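Local coordinates for protein Exo-arabinanase (Penicillium chrysogenum, PDB 3A72) that hydrolyses alpha-1,5-linked L-arabinan as an exo-acting glycoside hydrolase, probably splitting arabinobiose from chain ends, and holds arabinobiose in this complex, at residues L213-Y218 with L241-P245; S234-Y238 with P264-P268; W272-G276 with D324-Y328. All coordinates share one frame; numbering follows the deposited sequence.

How the contacts relate
The contacts lie along three consecutive blades of a six-bladed beta-propeller, contact 3 joining the blade of strand 269-273 to that of 328-333. Contacts 1 and 2 sit at the two ends of strand 237-242, with centres 21 Å apart; contacts 2 and 3 flank strand 269-273, centres 25 Å apart. Contact 2 is the one tied to the sugar site: the side chain of Phe235 is about 5 Å from a bound arabinofuranose, and this contact is closest to the centre of the chain, 14 Å against 18 and 20 Å. Contacts 1 and 3, centres 18 Å apart, touch directly, the ring of Pro214 packing on the indole of Trp272 (Pro214 CD to Trp272 CE2, 3.4 Å).

Contact 1: L213-Y218 with L241-P245; sequences LPNGQY and LSSDP
Pro245 lies flat over one face of the Tyr218 ring: its CB is 3.7 Å from the Tyr218 ring centroid and only 3° off the ring normal, a well-centred CH-pi contact, and CG and CD extend the cover toward CE2 and CZ. Leu155 and Asn157 of strand 149-157 also touch this tyrosine. At the ring edge, in its plane, stands the carbonyl of Ser242, with Ser242 O 3.4 Å from Tyr218 CD2. With CG beside the tyrosine's own backbone N (chi1 -66°), the ring edge comes near the same oxygen, Ser242 O, that Tyr218 N binds at 2.7 Å. That donor is tilted from the carbonyl plane, whereas the return bond, Ser242 N to Tyr218 O at 3.2 Å, lies within it. The two bonds define an antiparallel hydrogen-bonded pair.

Next to the pair, Leu213 and Leu241 cross at about a right angle, meeting through Leu213 CD1 and Leu241 CD2 at 4.0 Å. Gln217 brings CG to 3.6 Å from Ser243 OG. Its amide is tied back to the turn, since Asn215 ND2 donates nearly straight to Gln217 OE1 at 2.9 Å, while Asn215 OD1 accepts from Gln217 N at 3.0 Å and closes an Asx turn. Two waters then bridge the segments, one between Asn215 O and Ser243 OG, the other donating to both Gly216 O and Ser243 O.

Leu213 to Gly216 forms a type I beta turn. With Gly216 at positive phi and Leu213 N bonded to Gln217 O, it is the type I turn plus G1 bulge of a tight beta hairpin, here linking strands 204-212 and 218-225 within a four-stranded propeller blade.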
ATOM      1  N   LEU A 213      -3.579  11.197 -11.372  1.00  5.69           N
ATOM      2  CA  LEU A 213      -3.629  11.122 -12.815  1.00  5.68           C
ATOM      3  C   LEU A 213      -3.194  12.446 -13.447  1.00  5.40           C
ATOM      4  O   LEU A 213      -3.206  13.501 -12.778  1.00  6.05           O
ATOM      5  CB  LEU A 213      -5.073  10.805 -13.231  1.00  5.95           C
ATOM      6  CG  LEU A 213      -5.641   9.503 -12.631  1.00  5.73           C
ATOM      7  CD1 LEU A 213      -7.027   9.223 -13.177  1.00  6.33           C
ATOM      8  CD2 LEU A 213      -4.711   8.322 -12.846  1.00  6.41           C
ATOM      9  N   PRO A 214      -2.803  12.426 -14.709  1.00  5.61           N
ATOM     10  CA  PRO A 214      -2.195  13.627 -15.327  1.00  6.35           C
ATOM     11  C   PRO A 214      -3.153  14.784 -15.557  1.00  6.51           C
ATOM     12  O   PRO A 214      -2.688  15.875 -15.835  1.00  8.34           O
ATOM     13  CB  PRO A 214      -1.619  13.077 -16.657  1.00  7.28           C
ATOM     14  CG  PRO A 214      -2.503  11.863 -16.954  1.00  6.83           C
ATOM     15  CD  PRO A 214      -2.647  11.239 -15.578  1.00  6.13           C
ATOM     16  N   ASN A 215      -4.458  14.553 -15.466  1.00  6.13           N
ATOM     17  CA  ASN A 215      -5.441  15.616 -15.569  1.00  6.30           C
ATOM     18  C   ASN A 215      -5.868  16.173 -14.214  1.00  6.46           C
ATOM     19  O   ASN A 215      -6.808  16.957 -14.150  1.00  8.97           O
ATOM     20  CB  ASN A 215      -6.672  15.122 -16.316  1.00  6.43           C
ATOM     21  CG  ASN A 215      -7.444  14.053 -15.548  1.00  6.14           C
ATOM     22  OD1 ASN A 215      -6.942  13.565 -14.513  1.00  6.15           O
ATOM     23  ND2 ASN A 215      -8.636  13.720 -15.997  1.00  6.14           N
ATOM     24  N   GLY A 216      -5.175  15.799 -13.153  1.00  6.57           N
ATOM     25  CA  GLY A 216      -5.458  16.299 -11.810  1.00  7.27           C
ATOM     26  C   GLY A 216      -6.467  15.497 -11.030  1.00  6.20           C
ATOM     27  O   GLY A 216      -6.694  15.757  -9.864  1.00  7.46           O
ATOM     28  N   GLN A 217      -7.121  14.514 -11.664  1.00  5.80           N
ATOM     29  CA  GLN A 217      -7.930  13.586 -10.866  1.00  5.33           C
ATOM     30  C   GLN A 217      -7.055  12.637 -10.071  1.00  5.06           C
ATOM     31  O   GLN A 217      -5.954  12.310 -10.495  1.00  7.45           O
ATOM     32  CB  GLN A 217      -8.809  12.745 -11.804  1.00  5.23           C
ATOM     33  CG  GLN A 217      -9.880  13.528 -12.531  1.00  5.70           C
ATOM     34  CD  GLN A 217     -10.763  12.597 -13.334  1.00  5.27           C
ATOM     35  OE1 GLN A 217     -10.317  12.030 -14.320  1.00  5.95           O
ATOM     36  NE2 GLN A 217     -11.982  12.391 -12.855  1.00  6.08           N
ATOM     37  N   TYR A 218      -7.553  12.214  -8.938  1.00  5.09           N
ATOM     38  CA  TYR A 218      -6.956  11.161  -8.128  1.00  5.01           C
ATOM     39  C   TYR A 218      -7.795   9.923  -8.290  1.00  5.05           C
ATOM     40  O   TYR A 218      -9.035   9.961  -8.209  1.00  5.86           O
ATOM     41  CB  TYR A 218      -6.877  11.551  -6.649  1.00  5.65           C
ATOM     42  CG  TYR A 218      -5.944  12.708  -6.386  1.00  5.81           C
ATOM     43  CD1 TYR A 218      -4.650  12.495  -5.906  1.00  6.02           C
ATOM     44  CD2 TYR A 218      -6.342  14.031  -6.629  1.00  6.53           C
ATOM     45  CE1 TYR A 218      -3.798  13.561  -5.654  1.00  7.02           C
ATOM     46  CE2 TYR A 218      -5.478  15.079  -6.382  1.00  7.57           C
ATOM     47  CZ  TYR A 218      -4.219  14.871  -5.907  1.00  7.67           C
ATOM     48  OH  TYR A 218      -3.381  15.925  -5.667  1.00  9.89           O
ATOM     49  N   LEU A 241     -13.088   8.503  -8.209  1.00  4.95           N
ATOM     50  CA  LEU A 241     -12.319   9.542  -8.862  1.00  5.25           C
ATOM     51  C   LEU A 241     -12.691  10.895  -8.300  1.00  5.55           C
ATOM     52  O   LEU A 241     -13.899  11.239  -8.261  1.00  6.68           O
ATOM     53  CB  LEU A 241     -12.607   9.484 -10.371  1.00  5.83           C
ATOM     54  CG  LEU A 241     -11.952   8.249 -11.039  1.00  6.97           C
ATOM     55  CD1 LEU A 241     -12.722   7.725 -12.201  1.00  7.95           C
ATOM     56  CD2 LEU A 241     -10.484   8.594 -11.372  1.00  7.57           C
ATOM     57  N   SER A 242     -11.694  11.670  -7.906  1.00  5.95           N
ATOM     58  CA  SER A 242     -11.910  13.011  -7.344  1.00  5.65           C
ATOM     59  C   SER A 242     -10.737  13.876  -7.658  1.00  6.11           C
ATOM     60  O   SER A 242      -9.597  13.388  -7.571  1.00  7.01           O
ATOM     61  CB  SER A 242     -12.060  12.952  -5.841  1.00  6.13           C
ATOM     62  OG  SER A 242     -12.265  14.235  -5.325  1.00  6.74           O
ATOM     63  N   SER A 243     -10.952  15.165  -7.950  1.00  6.29           N
ATOM     64  CA  SER A 243      -9.831  16.102  -8.130  1.00  6.76           C
ATOM     65  C   SER A 243      -9.406  16.742  -6.849  1.00  7.37           C
ATOM     66  O   SER A 243      -8.479  17.553  -6.813  1.00  9.27           O
ATOM     67  CB  SER A 243     -10.217  17.167  -9.154  1.00  8.51           C
ATOM     68  OG  SER A 243     -10.268  16.483 -10.429  1.00 12.09           O
ATOM     69  N   ASP A 244      -9.986  16.461  -5.723  1.00  7.14           N
ATOM     70  CA  ASP A 244      -9.724  16.850  -4.361  1.00  6.62           C
ATOM     71  C   ASP A 244      -9.396  15.580  -3.559  1.00  6.17           C
ATOM     72  O   ASP A 244     -10.303  14.818  -3.254  1.00  6.45           O
ATOM     73  CB  ASP A 244     -10.875  17.588  -3.729  1.00  7.72           C
ATOM     74  CG  ASP A 244     -10.620  18.057  -2.341  1.00  8.55           C
ATOM     75  OD1 ASP A 244      -9.580  17.663  -1.727  1.00  8.37           O
ATOM     76  OD2 ASP A 244     -11.469  18.831  -1.796  1.00 11.92           O
ATOM     77  N   PRO A 245      -8.114  15.379  -3.239  1.00  6.39           N
ATOM     78  CA  PRO A 245      -7.734  14.117  -2.608  1.00  5.96           C
ATOM     79  C   PRO A 245      -8.251  13.998  -1.173  1.00  5.61           C
ATOM     80  O   PRO A 245      -8.148  12.926  -0.575  1.00  6.62           O
ATOM     81  CB  PRO A 245      -6.210  14.138  -2.683  1.00  6.48           C
ATOM     82  CG  PRO A 245      -5.888  15.615  -2.603  1.00  7.42           C
ATOM     83  CD  PRO A 245      -6.970  16.302  -3.422  1.00  7.06           C
TER
HETATM   84  O   HOH W   1      -8.668  17.817 -12.195  1.00 19.51           O
HETATM   85  O   HOH W   2      -6.225  18.016  -8.574  1.00 14.52           O

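Contact 2: S234-Y238 with P264-P268; sequences SFPLY and PTSSP
Phe235 meets Ser266 at the root of its side chain, with Phe235 CB 3.8 Å from Ser266 OG, rather than through the ring. CG stands beside the backbone N, and the ring leads away from 264-268 to an edge-to-face pairing with Tyr233 and to Glu223; the side chain is about 5 Å from a bound arabinofuranose. The Tyr238 ring also turns from the partner segment, and Pro236 O lies in plane at its edge.

Between these rings the backbones are joined by a single bridge centred on Pro236 and Thr265. Ser266 N donates to Phe235 O at 2.9 Å, the donor tilted 22° from the carbonyl plane, and Leu237 N donates to Pro264 O at 3.2 Å, tilted 30°. Each acceptor also faces an alpha C-H: Thr265 CA is 3.2 Å from Phe235 O, and Pro236 CA is 3.5 Å from Pro264 O. Thr265 adds its CB to the surroundings of the Phe235 carbonyl.

The apolar part is carried by Leu237. With CG beside its backbone N (chi1 -59°), the side chain reaches across to two prolines, bringing CD1 to 4.0 Å from Pro264 CB and CD2 to 3.7 Å from Pro268 CB. Leu237 and Pro268 run alongside each other, pointing opposite ways, whereas Leu237 and Pro264 meet obliquely.

Beyond the bridge, Ser267 N is bonded to the carboxylate of Glu223 on strand 218-225, Val221 of that strand touches Pro268, and Ser266 bonds through its backbone to Gly287, just past strand 281-285. The segment 264-268 thus passes from the blade containing strand 237-242 toward strand 269-273, the first strand of the next blade.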
ATOM      1  N   SER A 234     -17.600 -11.357  -1.286  1.00  7.62           N
ATOM      2  CA  SER A 234     -16.506 -11.182  -2.213  1.00  7.24           C
ATOM      3  C   SER A 234     -15.880  -9.803  -1.979  1.00  6.18           C
ATOM      4  O   SER A 234     -16.457  -8.938  -1.318  1.00  6.26           O
ATOM      5  CB  SER A 234     -17.012 -11.282  -3.659  1.00  8.43           C
ATOM      6  OG  SER A 234     -17.967 -10.304  -3.993  1.00  8.83           O
ATOM      7  N   PHE A 235     -14.690  -9.621  -2.574  1.00  5.90           N
ATOM      8  CA  PHE A 235     -13.885  -8.400  -2.431  1.00  5.45           C
ATOM      9  C   PHE A 235     -13.527  -7.826  -3.788  1.00  4.88           C
ATOM     10  O   PHE A 235     -12.335  -7.577  -4.073  1.00  5.25           O
ATOM     11  CB  PHE A 235     -12.614  -8.698  -1.622  1.00  5.44           C
ATOM     12  CG  PHE A 235     -12.830  -9.074  -0.183  1.00  5.90           C
ATOM     13  CD1 PHE A 235     -12.874  -8.096   0.771  1.00  6.80           C
ATOM     14  CD2 PHE A 235     -12.894 -10.386   0.216  1.00  7.91           C
ATOM     15  CE1 PHE A 235     -13.000  -8.401   2.150  1.00  8.50           C
ATOM     16  CE2 PHE A 235     -13.048 -10.706   1.548  1.00  9.93           C
ATOM     17  CZ  PHE A 235     -13.039  -9.710   2.503  1.00  9.38           C
ATOM     18  N   PRO A 236     -14.498  -7.513  -4.648  1.00  5.16           N
ATOM     19  CA  PRO A 236     -14.164  -6.899  -5.958  1.00  4.84           C
ATOM     20  C   PRO A 236     -13.484  -5.572  -5.799  1.00  4.57           C
ATOM     21  O   PRO A 236     -13.738  -4.794  -4.870  1.00  5.20           O
ATOM     22  CB  PRO A 236     -15.529  -6.702  -6.601  1.00  5.63           C
ATOM     23  CG  PRO A 236     -16.463  -6.580  -5.413  1.00  5.47           C
ATOM     24  CD  PRO A 236     -15.952  -7.596  -4.423  1.00  5.47           C
ATOM     25  N   LEU A 237     -12.627  -5.262  -6.775  1.00  4.46           N
ATOM     26  CA  LEU A 237     -11.974  -3.961  -6.792  1.00  4.68           C
ATOM     27  C   LEU A 237     -12.942  -2.889  -7.292  1.00  4.27           C
ATOM     28  O   LEU A 237     -13.653  -3.053  -8.297  1.00  4.74           O
ATOM     29  CB  LEU A 237     -10.725  -3.967  -7.678  1.00  4.67           C
ATOM     30  CG  LEU A 237      -9.667  -4.980  -7.253  1.00  5.76           C
ATOM     31  CD1 LEU A 237      -8.393  -4.694  -8.053  1.00  6.27           C
ATOM     32  CD2 LEU A 237      -9.422  -5.004  -5.763  1.00  6.57           C
ATOM     33  N   TYR A 238     -12.934  -1.760  -6.577  1.00  4.70           N
ATOM     34  CA  TYR A 238     -13.700  -0.552  -6.894  1.00  4.33           C
ATOM     35  C   TYR A 238     -12.766   0.625  -6.868  1.00  4.21           C
ATOM     36  O   TYR A 238     -11.728   0.613  -6.202  1.00  4.85           O
ATOM     37  CB  TYR A 238     -14.828  -0.308  -5.845  1.00  4.95           C
ATOM     38  CG  TYR A 238     -16.116  -1.025  -6.125  1.00  4.63           C
ATOM     39  CD1 TYR A 238     -16.216  -2.404  -6.137  1.00  5.02           C
ATOM     40  CD2 TYR A 238     -17.267  -0.297  -6.384  1.00  5.37           C
ATOM     41  CE1 TYR A 238     -17.424  -3.012  -6.404  1.00  5.79           C
ATOM     42  CE2 TYR A 238     -18.511  -0.903  -6.653  1.00  6.33           C
ATOM     43  CZ  TYR A 238     -18.574  -2.267  -6.668  1.00  5.87           C
ATOM     44  OH  TYR A 238     -19.750  -2.926  -6.909  1.00  7.59           O
ATOM     45  N   PRO A 264     -11.385  -9.111 -10.765  1.00  5.43           N
ATOM     46  CA  PRO A 264     -10.262  -9.063  -9.787  1.00  5.97           C
ATOM     47  C   PRO A 264     -10.783  -8.831  -8.380  1.00  5.19           C
ATOM     48  O   PRO A 264     -11.705  -8.032  -8.152  1.00  5.65           O
ATOM     49  CB  PRO A 264      -9.411  -7.903 -10.269  1.00  6.81           C
ATOM     50  CG  PRO A 264     -10.178  -7.178 -11.229  1.00 15.83           C
ATOM     51  CD  PRO A 264     -11.376  -7.954 -11.665  1.00  6.21           C
ATOM     52  N   THR A 265     -10.134  -9.465  -7.417  1.00  5.01           N
ATOM     53  CA  THR A 265     -10.529  -9.342  -6.024  1.00  5.16           C
ATOM     54  C   THR A 265      -9.327  -9.176  -5.114  1.00  4.51           C
ATOM     55  O   THR A 265      -8.234  -9.750  -5.348  1.00  5.21           O
ATOM     56  CB  THR A 265     -11.368 -10.546  -5.540  1.00  5.77           C
ATOM     57  OG1 THR A 265     -10.599 -11.729  -5.670  1.00  6.55           O
ATOM     58  CG2 THR A 265     -12.665 -10.671  -6.305  1.00  6.75           C
ATOM     59  N   SER A 266      -9.557  -8.428  -4.043  1.00  4.68           N
ATOM     60  CA  SER A 266      -8.716  -8.230  -2.865  1.00  4.74           C
ATOM     61  C   SER A 266      -7.540  -7.264  -3.122  1.00  4.35           C
ATOM     62  O   SER A 266      -6.940  -7.209  -4.210  1.00  4.44           O
ATOM     63  CB  SER A 266      -8.181  -9.514  -2.300  1.00  5.40           C
ATOM     64  OG  SER A 266      -9.224 -10.362  -1.829  1.00  7.76           O
ATOM     65  N   SER A 267      -7.207  -6.525  -2.045  1.00  4.27           N
ATOM     66  CA  SER A 267      -5.925  -5.885  -1.858  1.00  4.24           C
ATOM     67  C   SER A 267      -5.324  -5.257  -3.103  1.00  3.78           C
ATOM     68  O   SER A 267      -4.290  -5.715  -3.602  1.00  4.40           O
ATOM     69  CB  SER A 267      -4.937  -6.861  -1.226  1.00  4.72           C
ATOM     70  OG  SER A 267      -4.535  -7.903  -2.092  1.00  5.04           O
ATOM     71  N   PRO A 268      -5.921  -4.190  -3.587  1.00  3.92           N
ATOM     72  CA  PRO A 268      -5.433  -3.580  -4.836  1.00  4.21           C
ATOM     73  C   PRO A 268      -4.190  -2.744  -4.639  1.00  3.76           C
ATOM     74  O   PRO A 268      -3.879  -2.237  -3.556  1.00  4.66           O
ATOM     75  CB  PRO A 268      -6.597  -2.651  -5.222  1.00  4.73           C
ATOM     76  CG  PRO A 268      -7.157  -2.207  -3.882  1.00  4.96           C
ATOM     77  CD  PRO A 268      -7.084  -3.451  -3.035  1.00  4.95           C
TER

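Contact 3: W272-G276 with D324-Y328; sequences WTPYG and DGGRY
Thr273 and Tyr275, where strand 269-273 ends in an ST turn, dock on the tight turn Asp324-Gly326, whose residues all have positive phi, in the blade where N-terminal strand 6-10 pairs with strand 344-350, the closure of the propeller ring. Thr273 OG1, anti to its own N (chi1 175°), donates to Gly326 O at 2.7 Å and accepts from Tyr275 N at 3.0 Å. Tyr275 OH donates to Asp324 O at 2.8 Å, in the carbonyl plane. Along the ring edge, Tyr275 CE1 is 3.3 Å from Gly325 O. One face of the ring is covered by Arg327, whose CA is 3.7 Å from the Tyr275 centroid, 20° off the normal, while CB packs against CZ. Pro274 CG adds a 3.4 Å contact with Gly325 O.

Arg327 runs on, extended: its CA and CB cover the tyrosine ring, and its NE pairs in a salt bridge with Asp350 on strand 344-350.

In chemical terms, two hydroxyls satisfy two main-chain carbonyls of that turn. Thr273 OG1 thus belongs both to the ST turn and to the inter-blade bond, which probably fixes the turn leading into Tyr275.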
ATOM      1  N   TRP A 272       0.380   4.942 -12.062  1.00  4.74           N
ATOM      2  CA  TRP A 272       0.206   5.566 -13.368  1.00  4.70           C
ATOM      3  C   TRP A 272       1.581   5.823 -13.995  1.00  4.54           C
ATOM      4  O   TRP A 272       2.479   6.285 -13.333  1.00  5.54           O
ATOM      5  CB  TRP A 272      -0.625   6.862 -13.254  1.00  5.43           C
ATOM      6  CG  TRP A 272      -0.737   7.572 -14.581  1.00  5.41           C
ATOM      7  CD1 TRP A 272      -1.658   7.391 -15.532  1.00  5.77           C
ATOM      8  CD2 TRP A 272       0.150   8.582 -15.085  1.00  5.46           C
ATOM      9  NE1 TRP A 272      -1.436   8.203 -16.618  1.00  6.17           N
ATOM     10  CE2 TRP A 272      -0.313   8.956 -16.360  1.00  6.03           C
ATOM     11  CE3 TRP A 272       1.289   9.210 -14.573  1.00  6.41           C
ATOM     12  CZ2 TRP A 272       0.305   9.913 -17.143  1.00  6.44           C
ATOM     13  CZ3 TRP A 272       1.930  10.171 -15.343  1.00  7.15           C
ATOM     14  CH2 TRP A 272       1.429  10.509 -16.591  1.00  7.12           C
ATOM     15  N   THR A 273       1.659   5.529 -15.314  1.00  5.14           N
ATOM     16  CA  THR A 273       2.858   5.864 -16.104  1.00  5.35           C
ATOM     17  C   THR A 273       2.455   6.780 -17.254  1.00  5.15           C
ATOM     18  O   THR A 273       1.396   6.596 -17.835  1.00  5.51           O
ATOM     19  CB  THR A 273       3.506   4.600 -16.684  1.00  5.39           C
ATOM     20  OG1 THR A 273       4.594   5.017 -17.529  1.00  6.85           O
ATOM     21  CG2 THR A 273       2.558   3.745 -17.473  1.00  6.13           C
ATOM     22  N   PRO A 274       3.360   7.682 -17.681  1.00  5.96           N
ATOM     23  CA  PRO A 274       3.129   8.355 -18.950  1.00  6.23           C
ATOM     24  C   PRO A 274       3.127   7.470 -20.169  1.00  6.28           C
ATOM     25  O   PRO A 274       2.639   7.890 -21.217  1.00  7.14           O
ATOM     26  CB  PRO A 274       4.363   9.341 -19.028  1.00  8.80           C
ATOM     27  CG  PRO A 274       4.877   9.439 -17.630  1.00  8.76           C
ATOM     28  CD  PRO A 274       4.588   8.150 -16.987  1.00  6.86           C
ATOM     29  N   TYR A 275       3.749   6.286 -20.079  1.00  6.11           N
ATOM     30  CA  TYR A 275       3.816   5.399 -21.234  1.00  6.53           C
ATOM     31  C   TYR A 275       2.434   4.869 -21.601  1.00  6.37           C
ATOM     32  O   TYR A 275       1.543   4.731 -20.760  1.00  7.11           O
ATOM     33  CB  TYR A 275       4.788   4.212 -20.938  1.00  6.75           C
ATOM     34  CG  TYR A 275       6.211   4.560 -21.262  1.00  6.76           C
ATOM     35  CD1 TYR A 275       6.887   5.510 -20.485  1.00  7.86           C
ATOM     36  CD2 TYR A 275       6.873   4.040 -22.317  1.00  9.35           C
ATOM     37  CE1 TYR A 275       8.152   5.898 -20.752  1.00  9.43           C
ATOM     38  CE2 TYR A 275       8.218   4.407 -22.639  1.00 10.44           C
ATOM     39  CZ  TYR A 275       8.820   5.346 -21.795  1.00  9.50           C
ATOM     40  OH  TYR A 275      10.149   5.673 -22.144  1.00 13.29           O
ATOM     41  N   GLY A 276       2.341   4.520 -22.891  1.00  8.24           N
ATOM     42  CA  GLY A 276       1.217   3.814 -23.428  1.00  8.49           C
ATOM     43  C   GLY A 276       0.206   4.545 -24.223  1.00  9.32           C
ATOM     44  O   GLY A 276      -0.651   3.921 -24.864  1.00 12.60           O
ATOM     45  N   ASP A 324      13.774   7.070 -17.668  1.00  5.73           N
ATOM     46  CA  ASP A 324      13.284   7.097 -19.053  1.00  6.20           C
ATOM     47  C   ASP A 324      11.843   7.604 -19.073  1.00  6.13           C
ATOM     48  O   ASP A 324      11.080   7.246 -19.960  1.00  8.18           O
ATOM     49  CB  ASP A 324      13.444   5.757 -19.741  1.00  6.99           C
ATOM     50  CG  ASP A 324      14.850   5.311 -19.881  1.00  8.79           C
ATOM     51  OD1 ASP A 324      15.811   6.051 -19.718  1.00 10.43           O
ATOM     52  OD2 ASP A 324      14.999   4.093 -20.188  1.00 15.66           O
ATOM     53  N   GLY A 325      11.445   8.466 -18.144  1.00  6.34           N
ATOM     54  CA  GLY A 325      10.107   9.030 -18.149  1.00  7.24           C
ATOM     55  C   GLY A 325       9.010   8.047 -17.817  1.00  6.95           C
ATOM     56  O   GLY A 325       7.893   8.152 -18.356  1.00  8.88           O
ATOM     57  N   GLY A 326       9.282   7.071 -16.968  1.00  6.21           N
ATOM     58  CA  GLY A 326       8.250   6.127 -16.516  1.00  6.66           C
ATOM     59  C   GLY A 326       8.167   4.828 -17.280  1.00  5.66           C
ATOM     60  O   GLY A 326       7.136   4.189 -17.310  1.00  6.44           O
ATOM     61  N   ARG A 327       9.284   4.422 -17.870  1.00  6.00           N
ATOM     62  CA  ARG A 327       9.295   3.263 -18.732  1.00  6.08           C
ATOM     63  C   ARG A 327       9.208   1.899 -18.032  1.00  5.47           C
ATOM     64  O   ARG A 327       8.750   0.952 -18.653  1.00  6.16           O
ATOM     65  CB  ARG A 327      10.616   3.326 -19.549  1.00  6.57           C
ATOM     66  CG  ARG A 327      10.728   2.144 -20.531  1.00  7.07           C
ATOM     67  CD  ARG A 327      11.896   2.423 -21.527  1.00  8.47           C
ATOM     68  NE  ARG A 327      12.125   1.171 -22.274  1.00  8.80           N
ATOM     69  CZ  ARG A 327      13.115   1.055 -23.155  1.00 11.24           C
ATOM     70  NH1 ARG A 327      13.879   2.073 -23.456  1.00 14.70           N
ATOM     71  NH2 ARG A 327      13.270  -0.117 -23.732  1.00 16.03           N
ATOM     72  N   TYR A 328       9.682   1.772 -16.806  1.00  5.96           N
ATOM     73  CA  TYR A 328       9.826   0.459 -16.152  1.00  5.51           C
ATOM     74  C   TYR A 328       8.909   0.378 -14.945  1.00  5.45           C
ATOM     75  O   TYR A 328       8.778   1.292 -14.147  1.00  6.59           O
ATOM     76  CB  TYR A 328      11.293   0.263 -15.747  1.00  6.69           C
ATOM     77  CG  TYR A 328      12.212   0.177 -16.945  1.00  7.28           C
ATOM     78  CD1 TYR A 328      12.352  -1.003 -17.655  1.00  8.26           C
ATOM     79  CD2 TYR A 328      12.858   1.328 -17.395  1.00  8.84           C
ATOM     80  CE1 TYR A 328      13.168  -1.084 -18.756  1.00 10.67           C
ATOM     81  CE2 TYR A 328      13.701   1.235 -18.513  1.00 10.87           C
ATOM     82  CZ  TYR A 328      13.835   0.044 -19.172  1.00 11.96           C
ATOM     83  OH  TYR A 328      14.632  -0.047 -20.293  1.00 15.78           O
TER